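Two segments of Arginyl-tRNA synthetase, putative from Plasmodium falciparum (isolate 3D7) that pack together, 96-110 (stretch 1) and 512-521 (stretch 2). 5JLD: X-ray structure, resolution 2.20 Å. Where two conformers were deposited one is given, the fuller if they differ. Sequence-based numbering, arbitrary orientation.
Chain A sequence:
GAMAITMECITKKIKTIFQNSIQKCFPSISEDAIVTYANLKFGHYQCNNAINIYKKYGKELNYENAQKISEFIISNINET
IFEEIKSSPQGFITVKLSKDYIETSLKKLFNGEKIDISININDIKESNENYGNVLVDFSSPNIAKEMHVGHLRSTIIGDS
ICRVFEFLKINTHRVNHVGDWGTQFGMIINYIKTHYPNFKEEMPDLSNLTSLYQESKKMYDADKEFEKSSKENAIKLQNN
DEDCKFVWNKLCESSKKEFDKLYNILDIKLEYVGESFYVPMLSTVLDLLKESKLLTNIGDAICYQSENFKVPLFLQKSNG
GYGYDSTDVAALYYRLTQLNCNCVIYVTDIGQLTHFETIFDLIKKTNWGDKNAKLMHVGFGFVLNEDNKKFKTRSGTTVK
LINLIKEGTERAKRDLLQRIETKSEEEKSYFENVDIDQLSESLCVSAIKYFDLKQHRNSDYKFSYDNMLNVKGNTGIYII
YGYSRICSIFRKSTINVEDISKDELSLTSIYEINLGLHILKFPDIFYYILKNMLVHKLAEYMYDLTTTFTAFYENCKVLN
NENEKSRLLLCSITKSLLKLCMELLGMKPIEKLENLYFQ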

# COMPACT_ATOMS: atom_id res chain seq x y z
N LYS A 96 8.82 -27.22 9.73
CA LYS A 96 8.52 -27.39 8.31
C LYS A 96 7.10 -27.87 8.20
O LYS A 96 6.68 -28.79 8.91
CB LYS A 96 9.45 -28.41 7.64
CG LYS A 96 10.88 -27.95 7.42
CD LYS A 96 11.66 -29.01 6.64
CE LYS A 96 13.13 -28.65 6.50
NZ LYS A 96 13.94 -29.75 5.92
N LEU A 97 6.34 -27.26 7.29
CA LEU A 97 5.00 -27.72 7.02
C LEU A 97 5.07 -29.02 6.23
O LEU A 97 5.91 -29.17 5.35
CB LEU A 97 4.21 -26.66 6.25
CG LEU A 97 4.17 -25.34 6.99
CD1 LEU A 97 3.60 -24.27 6.10
CD2 LEU A 97 3.32 -25.52 8.24
N SER A 98 4.18 -29.96 6.54
CA SER A 98 4.11 -31.21 5.80
C SER A 98 3.64 -31.01 4.36
O SER A 98 2.96 -30.02 4.03
CB SER A 98 3.17 -32.19 6.49
OG SER A 98 1.83 -31.73 6.37
N LYS A 99 4.02 -31.95 3.52
CA LYS A 99 3.59 -32.05 2.13
C LYS A 99 2.06 -32.09 2.04
O LYS A 99 1.44 -31.45 1.17
CB LYS A 99 4.25 -33.31 1.52
CG LYS A 99 3.65 -33.85 0.24
CD LYS A 99 4.32 -35.18 -0.14
CE LYS A 99 3.83 -35.68 -1.49
NZ LYS A 99 2.37 -35.99 -1.48
N ASP A 100 1.43 -32.82 2.96
CA ASP A 100 -0.02 -32.97 2.91
C ASP A 100 -0.74 -31.69 3.33
O ASP A 100 -1.74 -31.31 2.71
CB ASP A 100 -0.49 -34.14 3.77
CG ASP A 100 -1.98 -34.39 3.63
OD1 ASP A 100 -2.41 -34.92 2.58
OD2 ASP A 100 -2.74 -34.03 4.56
N TYR A 101 -0.25 -31.02 4.37
CA TYR A 101 -0.85 -29.75 4.73
C TYR A 101 -0.80 -28.76 3.56
O TYR A 101 -1.79 -28.07 3.28
CB TYR A 101 -0.17 -29.10 5.95
CG TYR A 101 -0.77 -27.71 6.21
CD1 TYR A 101 -2.04 -27.57 6.74
CD2 TYR A 101 -0.06 -26.55 5.87
CE1 TYR A 101 -2.60 -26.28 6.95
CE2 TYR A 101 -0.59 -25.29 6.09
CZ TYR A 101 -1.86 -25.16 6.62
OH TYR A 101 -2.36 -23.88 6.81
N ILE A 102 0.35 -28.68 2.90
CA ILE A 102 0.51 -27.74 1.80
C ILE A 102 -0.41 -28.12 0.63
O ILE A 102 -1.07 -27.24 0.04
CB ILE A 102 1.98 -27.69 1.33
CG1 ILE A 102 2.87 -27.20 2.48
CG2 ILE A 102 2.12 -26.77 0.14
CD1 ILE A 102 4.35 -27.15 2.12
N GLU A 103 -0.49 -29.41 0.31
CA GLU A 103 -1.34 -29.88 -0.78
C GLU A 103 -2.82 -29.61 -0.53
O GLU A 103 -3.53 -29.07 -1.40
CB GLU A 103 -1.13 -31.38 -1.02
CG GLU A 103 0.15 -31.71 -1.74
CD GLU A 103 0.52 -33.19 -1.70
OE1 GLU A 103 -0.20 -33.99 -1.06
OE2 GLU A 103 1.53 -33.55 -2.33
N THR A 104 -3.28 -29.97 0.66
CA THR A 104 -4.67 -29.75 1.06
C THR A 104 -5.01 -28.25 1.06
O THR A 104 -6.12 -27.82 0.62
CB THR A 104 -4.94 -30.35 2.47
OG1 THR A 104 -4.62 -31.75 2.47
CG2 THR A 104 -6.41 -30.18 2.87
N SER A 105 -4.06 -27.45 1.54
CA SER A 105 -4.30 -26.00 1.63
C SER A 105 -4.43 -25.45 0.21
O SER A 105 -5.34 -24.70 -0.09
CB SER A 105 -3.18 -25.30 2.41
OG SER A 105 -3.09 -25.76 3.75
N LEU A 106 -3.53 -25.88 -0.67
CA LEU A 106 -3.59 -25.48 -2.07
C LEU A 106 -4.91 -25.87 -2.73
O LEU A 106 -5.47 -25.10 -3.51
CB LEU A 106 -2.41 -26.09 -2.85
CG LEU A 106 -1.06 -25.42 -2.60
CD1 LEU A 106 0.06 -26.23 -3.21
CD2 LEU A 106 -1.05 -23.98 -3.14
N LYS A 107 -5.40 -27.06 -2.42
CA LYS A 107 -6.66 -27.54 -2.98
C LYS A 107 -7.84 -26.68 -2.51
O LYS A 107 -8.82 -26.53 -3.25
CB LYS A 107 -6.91 -29.00 -2.60
CG LYS A 107 -5.90 -29.99 -3.16
CD LYS A 107 -6.29 -31.42 -2.75
CE LYS A 107 -5.28 -32.44 -3.25
NZ LYS A 107 -5.51 -33.79 -2.65
N LYS A 108 -7.77 -26.13 -1.30
CA LYS A 108 -8.76 -25.10 -0.92
C LYS A 108 -8.89 -23.91 -1.93
O LYS A 108 -9.95 -23.30 -2.04
CB LYS A 108 -8.44 -24.55 0.47
CG LYS A 108 -8.69 -25.53 1.61
CD LYS A 108 -8.28 -24.90 2.94
CE LYS A 108 -8.51 -25.83 4.12
NZ LYS A 108 -8.05 -25.22 5.41
N LEU A 109 -7.83 -23.59 -2.67
CA LEU A 109 -7.84 -22.45 -3.60
C LEU A 109 -8.79 -22.60 -4.80
O LEU A 109 -8.92 -21.67 -5.61
CB LEU A 109 -6.43 -22.18 -4.15
CG LEU A 109 -5.47 -21.58 -3.13
CD1 LEU A 109 -4.09 -21.40 -3.73
CD2 LEU A 109 -6.04 -20.24 -2.60
N PHE A 110 -9.41 -23.75 -4.93
CA PHE A 110 -10.28 -23.98 -6.05
C PHE A 110 -11.73 -23.88 -5.70
O PHE A 110 -12.24 -24.69 -4.98
CB PHE A 110 -10.02 -25.34 -6.63
CG PHE A 110 -8.69 -25.48 -7.25
CD1 PHE A 110 -7.59 -25.69 -6.49
CD2 PHE A 110 -8.54 -25.38 -8.60
CE1 PHE A 110 -6.35 -25.82 -7.06
CE2 PHE A 110 -7.31 -25.50 -9.18
CZ PHE A 110 -6.20 -25.72 -8.41
N GLU A 512 8.59 -28.08 -5.63
CA GLU A 512 7.13 -28.02 -5.63
C GLU A 512 6.63 -27.72 -4.23
O GLU A 512 5.70 -26.93 -4.06
CB GLU A 512 6.54 -29.33 -6.15
CG GLU A 512 6.56 -29.44 -7.66
CD GLU A 512 6.72 -30.87 -8.13
OE1 GLU A 512 5.74 -31.46 -8.61
OE2 GLU A 512 7.84 -31.39 -8.01
N ILE A 513 7.26 -28.34 -3.24
CA ILE A 513 7.05 -28.01 -1.84
C ILE A 513 7.28 -26.52 -1.61
O ILE A 513 6.43 -25.84 -1.05
CB ILE A 513 7.98 -28.81 -0.89
CG1 ILE A 513 7.57 -30.28 -0.85
CG2 ILE A 513 7.93 -28.24 0.52
CD1 ILE A 513 6.17 -30.50 -0.29
N ASN A 514 8.44 -26.03 -2.05
CA ASN A 514 8.81 -24.63 -1.83
C ASN A 514 7.86 -23.62 -2.51
O ASN A 514 7.51 -22.57 -1.93
CB ASN A 514 10.24 -24.39 -2.30
CG ASN A 514 11.27 -24.87 -1.30
OD1 ASN A 514 10.93 -25.43 -0.26
ND2 ASN A 514 12.55 -24.66 -1.62
N LEU A 515 7.47 -23.94 -3.74
CA LEU A 515 6.50 -23.13 -4.46
C LEU A 515 5.16 -23.11 -3.70
O LEU A 515 4.59 -22.04 -3.46
CB LEU A 515 6.32 -23.65 -5.89
CG LEU A 515 5.28 -22.88 -6.73
CD1 LEU A 515 5.60 -21.39 -6.67
CD2 LEU A 515 5.25 -23.35 -8.16
N GLY A 516 4.69 -24.29 -3.30
CA GLY A 516 3.46 -24.41 -2.52
C GLY A 516 3.50 -23.54 -1.28
O GLY A 516 2.56 -22.76 -1.00
N LEU A 517 4.60 -23.65 -0.55
CA LEU A 517 4.81 -22.88 0.66
C LEU A 517 4.68 -21.38 0.38
O LEU A 517 3.89 -20.66 1.03
CB LEU A 517 6.19 -23.17 1.26
CG LEU A 517 6.60 -22.25 2.42
CD1 LEU A 517 5.63 -22.42 3.58
CD2 LEU A 517 8.04 -22.51 2.88
N HIS A 518 5.46 -20.92 -0.59
CA HIS A 518 5.47 -19.51 -0.88
C HIS A 518 4.05 -19.03 -1.21
O HIS A 518 3.61 -18.00 -0.71
CB HIS A 518 6.43 -19.17 -2.00
CG HIS A 518 6.75 -17.71 -2.05
ND1 HIS A 518 7.54 -17.09 -1.11
CD2 HIS A 518 6.35 -16.73 -2.90
CE1 HIS A 518 7.64 -15.80 -1.39
NE2 HIS A 518 6.92 -15.56 -2.47
N ILE A 519 3.34 -19.80 -2.03
CA ILE A 519 1.96 -19.47 -2.34
C ILE A 519 1.12 -19.35 -1.07
O ILE A 519 0.36 -18.40 -0.91
CB ILE A 519 1.35 -20.51 -3.27
CG1 ILE A 519 2.01 -20.43 -4.64
CG2 ILE A 519 -0.15 -20.32 -3.36
CD1 ILE A 519 1.71 -21.64 -5.53
N LEU A 520 1.29 -20.27 -0.13
CA LEU A 520 0.47 -20.23 1.08
C LEU A 520 0.92 -19.15 2.08
O LEU A 520 0.23 -18.93 3.09
CB LEU A 520 0.46 -21.61 1.76
CG LEU A 520 -0.20 -22.72 0.94
CD1 LEU A 520 0.10 -24.07 1.57
CD2 LEU A 520 -1.72 -22.47 0.80
N LYS A 521 2.06 -18.51 1.83
CA LYS A 521 2.49 -17.39 2.68
C LYS A 521 1.73 -16.08 2.42
O LYS A 521 1.84 -15.14 3.20
CB LYS A 521 3.98 -17.13 2.50
CG LYS A 521 4.92 -18.20 3.07
CD LYS A 521 6.37 -17.73 2.97
CE LYS A 521 7.33 -18.74 3.55
NZ LYS A 521 8.72 -18.22 3.42

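This is a small, apolar helix-to-helix contact in which Ile102 of one helix fits into a hollow over Gly516 of the other. No hydrogen bond or salt bridge crosses between the stretches. Residues that touch across the contact are at least 410 apart in sequence, and together the two stretches bury 478 Å². The helix axes cross at 53° and come within 9.7 Å of each other.

The backbones come closest at Ile102 and Gly516, whose CA atoms are 6.2 Å apart. The side chain of Ile102 is a knob that sits among Ile513, Gly516, Leu517 and Leu520. Its CG2 lies 3.8 Å from Gly516 C and 3.7 Å from Leu520 CD1. Ile102 CD1 lies 4.1 Å from Ile513 CG2. Gly516 leaves the floor of the hollow open. A CB placed ideally on this residue would point toward stretch 1 and lie 2.7 Å from Ile102 CG2, which is a clash. It would also be tight against Leu106 CD1, at 3.4 Å. The bare backbone is therefore what lets Ile102 settle this deep, and Leu106 CD1 comes to 3.9 Å from Gly516 CA.

Leu520 gives up the largest area to the contact, 96 Å². Its CA-to-CB bond points toward stretch 1. Besides meeting Ile102, it places CD2 3.6 Å from Ser105 CB. Ser105 thus offers a carbon to the contact, while its OG donates a hydrogen bond to Tyr101 O at 2.7 Å within its own helix.

Further along the first helix, Leu106 CD2 packs 3.8 Å from Ile519 CG2. Leu109 CD1 touches the same methyl, Ile519 CG2, at 4.1 Å. At the start of stretch 1, Leu97 lies in a strand before the helix. Its CD1 meets Leu517 CD1 at 3.7 Å, so the apolar surface extends beyond the helix itself.

Lys99 marks the exposed margin. Its CB lies 3.9 Å from Ile513 CD1, but the end of its side chain leads away. There Lys99 NZ forms a salt bridge with Glu103 OE2 at 2.7 Å, one turn along the same helix. The charge is paired within stretch 1, not across the contact.

Ser98 caps the start of this helix. Its CA-to-CB bond points away from stretch 2, and its OG accepts a hydrogen bond from Tyr101 N at 3.0 Å.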